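PDB 2EF7: CBS domain protein from Sulfolobus tokodaii, which is of unknown function but, as a protein built from a pair of CBS domains, probably binds an adenosine-containing ligand in a regulatory role. Local coordinates for residues 74-86 and 92-106. Numbering follows the deposited sequence.
Sequences TASLITIREDSPI and LMRQFNIRHLPVVDD
Ile-80 and Arg-81 pair in parallel with Val-103 and Val-104, joining strands 80-81 and 100-104 of the beta-alpha-beta unit of a CBS domain, with helix 86-96 between them in sequence. Three backbone hydrogen bonds make the ladder: Ile-80 N to Pro-102 O, Val-104 N to Ile-80 O at 3.0 Å, and Glu-82 N to Val-104 O. Pro-102 has no N-H to give, but here its carbonyl is what the ladder needs. The beta-branched Ile-80, Val-103 and Val-104 suit extended strands; CG2 of Ile-80 and CG2 of Val-103 lie side by side, 3.9 Å apart.

Apolar packing continues at Ile-78. Its CG1 is anti to the carbonyl carbon (chi1 -40°), which carries CD1 over one face of the Phe-96 ring. This CH-pi contact is 3.9 Å from CD1 to the ring centroid. Ile-78 CG2 also borders the ring at CD2 as it packs on Leu-92 CD2 and, at 3.8 Å, Leu-101 CD2. An alanine here lacks both branches, which would probably uncover that ring face and open a gap between Leu-92 and Leu-101. From the helix, Leu-92 also reaches Ile-80, its CD2 4.1 Å from Ile-80 CD1.

Polar groups gather where the strands end. The turn from Arg-81 to Ser-84 is type I, and Arg-81 O accepts from both N and OG of Ser-84. Across the contact, a water donates to Glu-82 OE2 at 2.7 Å and accepts from Asp-106 N at 3.2 Å.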
loop_
_atom_site.group_PDB
_atom_site.type_symbol
_atom_site.label_atom_id
_atom_site.label_comp_id
_atom_site.label_asym_id
_atom_site.label_seq_id
_atom_site.Cartn_x
_atom_site.Cartn_y
_atom_site.Cartn_z
ATOM N N THR A 74 2.094 4.288 26.842
ATOM C CA THR A 74 1.202 3.158 26.635
ATOM C C THR A 74 2.130 2.020 27.061
ATOM O O THR A 74 3.149 1.779 26.408
ATOM C CB THR A 74 0.828 2.979 25.155
ATOM O OG1 THR A 74 -0.051 4.038 24.750
ATOM C CG2 THR A 74 0.145 1.636 24.941
ATOM N N ALA A 75 1.811 1.354 28.168
ATOM C CA ALA A 75 2.654 0.272 28.663
ATOM C C ALA A 75 2.576 -0.960 27.784
ATOM O O ALA A 75 1.500 -1.333 27.323
ATOM C CB ALA A 75 2.271 -0.094 30.096
ATOM N N SER A 76 3.726 -1.583 27.550
ATOM C CA SER A 76 3.797 -2.796 26.736
ATOM C C SER A 76 5.150 -3.477 26.833
ATOM O O SER A 76 6.196 -2.841 26.682
ATOM C CB SER A 76 3.514 -2.489 25.269
ATOM O OG SER A 76 3.700 -3.660 24.493
ATOM N N LEU A 77 5.116 -4.783 27.070
ATOM C CA LEU A 77 6.332 -5.566 27.188
ATOM C C LEU A 77 6.439 -6.554 26.033
ATOM O O LEU A 77 7.381 -7.339 25.976
ATOM C CB LEU A 77 6.352 -6.313 28.530
ATOM C CG LEU A 77 6.454 -5.458 29.801
ATOM C CD1 LEU A 77 6.218 -6.317 31.040
ATOM C CD2 LEU A 77 7.826 -4.811 29.866
ATOM N N ILE A 78 5.482 -6.507 25.108
ATOM C CA ILE A 78 5.495 -7.412 23.959
ATOM C C ILE A 78 6.674 -7.049 23.048
ATOM O O ILE A 78 6.780 -5.913 22.584
ATOM C CB ILE A 78 4.184 -7.319 23.119
ATOM C CG1 ILE A 78 2.960 -7.179 24.028
ATOM C CG2 ILE A 78 4.024 -8.569 22.261
ATOM C CD1 ILE A 78 2.801 -8.283 25.042
ATOM N N THR A 79 7.556 -8.011 22.798
ATOM C CA THR A 79 8.710 -7.783 21.940
ATOM C C THR A 79 9.001 -9.036 21.126
ATOM O O THR A 79 8.474 -10.113 21.421
ATOM C CB THR A 79 9.988 -7.492 22.751
ATOM O OG1 THR A 79 10.357 -8.671 23.473
ATOM C CG2 THR A 79 9.773 -6.346 23.735
ATOM N N ILE A 80 9.858 -8.891 20.118
ATOM C CA ILE A 80 10.271 -10.005 19.278
ATOM C C ILE A 80 11.790 -9.914 19.079
ATOM O O ILE A 80 12.335 -8.822 18.906
ATOM C CB ILE A 80 9.569 -9.967 17.899
ATOM C CG1 ILE A 80 9.855 -11.261 17.133
ATOM C CG2 ILE A 80 10.008 -8.740 17.110
ATOM C CD1 ILE A 80 9.035 -12.450 17.637
ATOM N N ARG A 81 12.481 -11.052 19.125
ATOM C CA ARG A 81 13.930 -11.056 18.927
ATOM C C ARG A 81 14.276 -10.793 17.465
ATOM O O ARG A 81 13.539 -11.191 16.565
ATOM C CB ARG A 81 14.533 -12.394 19.364
ATOM C CG ARG A 81 14.384 -12.682 20.842
ATOM C CD ARG A 81 15.284 -13.824 21.268
ATOM N NE ARG A 81 15.331 -13.957 22.723
ATOM C CZ ARG A 81 16.132 -14.795 23.374
ATOM N NH1 ARG A 81 16.963 -15.583 22.700
ATOM N NH2 ARG A 81 16.102 -14.845 24.700
ATOM N N GLU A 82 15.403 -10.129 17.229
ATOM C CA GLU A 82 15.826 -9.814 15.866
ATOM C C GLU A 82 16.182 -11.061 15.064
ATOM O O GLU A 82 16.138 -11.047 13.830
ATOM C CB GLU A 82 17.022 -8.853 15.883
ATOM C CG GLU A 82 18.171 -9.304 16.763
ATOM C CD GLU A 82 19.364 -8.360 16.695
ATOM O OE1 GLU A 82 19.207 -7.241 16.165
ATOM O OE2 GLU A 82 20.453 -8.736 17.177
ATOM N N ASP A 83 16.536 -12.135 15.762
ATOM C CA ASP A 83 16.877 -13.384 15.085
ATOM C C ASP A 83 15.634 -14.184 14.724
ATOM O O ASP A 83 15.739 -15.232 14.109
ATOM C CB ASP A 83 17.790 -14.264 15.955
ATOM C CG ASP A 83 19.209 -13.742 16.023
ATOM O OD1 ASP A 83 19.663 -13.117 15.039
ATOM O OD2 ASP A 83 19.879 -13.975 17.052
ATOM N N SER A 84 14.461 -13.695 15.117
ATOM C CA SER A 84 13.204 -14.400 14.828
ATOM C C SER A 84 12.817 -14.390 13.362
ATOM O O SER A 84 13.090 -13.427 12.637
ATOM C CB SER A 84 12.030 -13.775 15.579
ATOM O OG SER A 84 12.236 -13.789 16.980
ATOM N N PRO A 85 12.160 -15.473 12.909
ATOM C CA PRO A 85 11.720 -15.554 11.517
ATOM C C PRO A 85 10.584 -14.534 11.378
ATOM O O PRO A 85 9.890 -14.234 12.347
ATOM C CB PRO A 85 11.204 -16.985 11.392
ATOM C CG PRO A 85 12.020 -17.737 12.409
ATOM C CD PRO A 85 12.031 -16.779 13.582
ATOM N N ILE A 86 10.410 -14.007 10.174
ATOM C CA ILE A 86 9.370 -13.028 9.890
ATOM C C ILE A 86 7.991 -13.445 10.397
ATOM O O ILE A 86 7.297 -12.669 11.041
ATOM C CB ILE A 86 9.281 -12.785 8.367
ATOM C CG1 ILE A 86 10.576 -12.130 7.889
ATOM C CG2 ILE A 86 8.060 -11.928 8.024
ATOM C CD1 ILE A 86 10.823 -10.766 8.490
ATOM N N LEU A 92 2.950 -13.015 16.522
ATOM C CA LEU A 92 2.849 -12.217 17.739
ATOM C C LEU A 92 1.940 -11.010 17.518
ATOM O O LEU A 92 1.159 -10.648 18.392
ATOM C CB LEU A 92 4.243 -11.762 18.197
ATOM C CG LEU A 92 4.441 -11.627 19.708
ATOM C CD1 LEU A 92 4.118 -12.953 20.373
ATOM C CD2 LEU A 92 5.871 -11.227 20.021
HETATM N N MSE A 93 2.043 -10.390 16.348
HETATM C CA MSE A 93 1.203 -9.245 16.025
HETATM C C MSE A 93 -0.280 -9.648 16.024
HETATM O O MSE A 93 -1.116 -8.967 16.630
HETATM C CB MSE A 93 1.597 -8.675 14.660
HETATM C CG MSE A 93 2.903 -7.893 14.673
HETATM SE SE MSE A 93 3.523 -7.434 12.904
HETATM C CE MSE A 93 5.416 -7.351 13.273
ATOM N N ARG A 94 -0.601 -10.751 15.349
ATOM C CA ARG A 94 -1.982 -11.235 15.288
ATOM C C ARG A 94 -2.489 -11.527 16.693
ATOM O O ARG A 94 -3.565 -11.077 17.085
ATOM C CB ARG A 94 -2.079 -12.514 14.447
ATOM C CG ARG A 94 -1.775 -12.324 12.963
ATOM C CD ARG A 94 -1.830 -13.642 12.183
ATOM N NE ARG A 94 -3.167 -14.233 12.161
ATOM C CZ ARG A 94 -3.496 -15.318 11.464
ATOM N NH1 ARG A 94 -4.739 -15.788 11.503
ATOM N NH2 ARG A 94 -2.584 -15.933 10.723
ATOM N N GLN A 95 -1.698 -12.275 17.454
ATOM C CA GLN A 95 -2.065 -12.636 18.819
ATOM C C GLN A 95 -2.448 -11.441 19.683
ATOM O O GLN A 95 -3.393 -11.519 20.457
ATOM C CB GLN A 95 -0.917 -13.390 19.509
ATOM C CG GLN A 95 -1.293 -13.921 20.885
ATOM C CD GLN A 95 -0.244 -14.847 21.475
ATOM O OE1 GLN A 95 0.288 -15.716 20.785
ATOM N NE2 GLN A 95 0.043 -14.678 22.761
ATOM N N PHE A 96 -1.713 -10.340 19.543
ATOM C CA PHE A 96 -1.960 -9.144 20.339
ATOM C C PHE A 96 -2.635 -8.014 19.576
ATOM O O PHE A 96 -2.720 -6.888 20.064
ATOM C CB PHE A 96 -0.641 -8.663 20.935
ATOM C CG PHE A 96 -0.113 -9.566 22.006
ATOM C CD1 PHE A 96 -0.602 -9.480 23.307
ATOM C CD2 PHE A 96 0.822 -10.545 21.707
ATOM C CE1 PHE A 96 -0.170 -10.358 24.290
ATOM C CE2 PHE A 96 1.261 -11.430 22.685
ATOM C CZ PHE A 96 0.765 -11.339 23.978
ATOM N N ASN A 97 -3.106 -8.326 18.375
ATOM C CA ASN A 97 -3.792 -7.357 17.526
ATOM C C ASN A 97 -3.061 -6.016 17.455
ATOM O O ASN A 97 -3.657 -4.967 17.695
ATOM C CB ASN A 97 -5.229 -7.155 18.033
ATOM C CG ASN A 97 -6.173 -6.658 16.945
ATOM O OD1 ASN A 97 -6.271 -7.254 15.867
ATOM N ND2 ASN A 97 -6.882 -5.568 17.226
ATOM N N ILE A 98 -1.769 -6.057 17.132
ATOM C CA ILE A 98 -0.969 -4.840 17.012
ATOM C C ILE A 98 -0.161 -4.811 15.713
ATOM O O ILE A 98 0.253 -5.853 15.202
ATOM C CB ILE A 98 -0.026 -4.659 18.225
ATOM C CG1 ILE A 98 0.800 -5.929 18.444
ATOM C CG2 ILE A 98 -0.841 -4.315 19.470
ATOM C CD1 ILE A 98 1.723 -5.848 19.649
ATOM N N ARG A 99 0.061 -3.605 15.196
ATOM C CA ARG A 99 0.768 -3.374 13.939
ATOM C C ARG A 99 2.270 -3.150 14.036
ATOM O O ARG A 99 2.963 -3.204 13.026
ATOM C CB ARG A 99 0.134 -2.179 13.217
ATOM C CG ARG A 99 -1.345 -2.382 12.928
ATOM C CD ARG A 99 -2.054 -1.124 12.443
ATOM N NE ARG A 99 -3.495 -1.358 12.360
ATOM C CZ ARG A 99 -4.398 -0.443 12.019
ATOM N NH1 ARG A 99 -4.016 0.792 11.720
ATOM N NH2 ARG A 99 -5.687 -0.765 11.979
ATOM N N HIS A 100 2.779 -2.890 15.233
ATOM C CA HIS A 100 4.208 -2.652 15.401
ATOM C C HIS A 100 4.745 -3.412 16.604
ATOM O O HIS A 100 4.023 -3.640 17.582
ATOM C CB HIS A 100 4.501 -1.156 15.590
ATOM C CG HIS A 100 3.956 -0.288 14.501
ATOM N ND1 HIS A 100 2.650 0.153 14.484
ATOM C CD2 HIS A 100 4.530 0.194 13.373
ATOM C CE1 HIS A 100 2.444 0.867 13.392
ATOM N NE2 HIS A 100 3.569 0.907 12.700
ATOM N N LEU A 101 6.013 -3.801 16.532
ATOM C CA LEU A 101 6.646 -4.536 17.617
ATOM C C LEU A 101 8.079 -4.108 17.859
ATOM O O LEU A 101 8.876 -4.054 16.931
ATOM C CB LEU A 101 6.662 -6.037 17.319
ATOM C CG LEU A 101 5.452 -6.901 17.638
ATOM C CD1 LEU A 101 5.723 -8.323 17.170
ATOM C CD2 LEU A 101 5.190 -6.866 19.129
ATOM N N PRO A 102 8.420 -3.773 19.110
ATOM C CA PRO A 102 9.802 -3.378 19.389
ATOM C C PRO A 102 10.628 -4.647 19.149
ATOM O O PRO A 102 10.149 -5.756 19.413
ATOM C CB PRO A 102 9.761 -3.019 20.869
ATOM C CG PRO A 102 8.380 -2.522 21.054
ATOM C CD PRO A 102 7.553 -3.496 20.266
ATOM N N VAL A 103 11.846 -4.503 18.647
ATOM C CA VAL A 103 12.687 -5.673 18.407
ATOM C C VAL A 103 13.880 -5.584 19.355
ATOM O O VAL A 103 14.488 -4.519 19.494
ATOM C CB VAL A 103 13.202 -5.721 16.942
ATOM C CG1 VAL A 103 14.009 -7.008 16.711
ATOM C CG2 VAL A 103 12.027 -5.654 15.964
ATOM N N VAL A 104 14.200 -6.686 20.023
ATOM C CA VAL A 104 15.331 -6.711 20.950
ATOM C C VAL A 104 16.357 -7.767 20.558
ATOM O O VAL A 104 16.077 -8.644 19.737
ATOM C CB VAL A 104 14.876 -7.022 22.395
ATOM C CG1 VAL A 104 13.984 -5.897 22.924
ATOM C CG2 VAL A 104 14.150 -8.362 22.437
ATOM N N ASP A 105 17.553 -7.684 21.131
ATOM C CA ASP A 105 18.562 -8.689 20.840
ATOM C C ASP A 105 18.395 -9.781 21.887
ATOM O O ASP A 105 17.478 -9.714 22.704
ATOM C CB ASP A 105 19.974 -8.079 20.865
ATOM C CG ASP A 105 20.323 -7.424 22.192
ATOM O OD1 ASP A 105 21.290 -6.639 22.211
ATOM O OD2 ASP A 105 19.653 -7.697 23.211
ATOM N N ASP A 106 19.264 -10.787 21.857
ATOM C CA ASP A 106 19.200 -11.903 22.797
ATOM C C ASP A 106 19.267 -11.491 24.271
ATOM O O ASP A 106 18.836 -12.234 25.153
ATOM C CB ASP A 106 20.322 -12.902 22.484
ATOM C CG ASP A 106 21.710 -12.258 22.507
ATOM O OD1 ASP A 106 21.979 -11.355 21.681
ATOM O OD2 ASP A 106 22.537 -12.658 23.355
HETATM O O HOH W 1 20.412 -10.801 18.890
#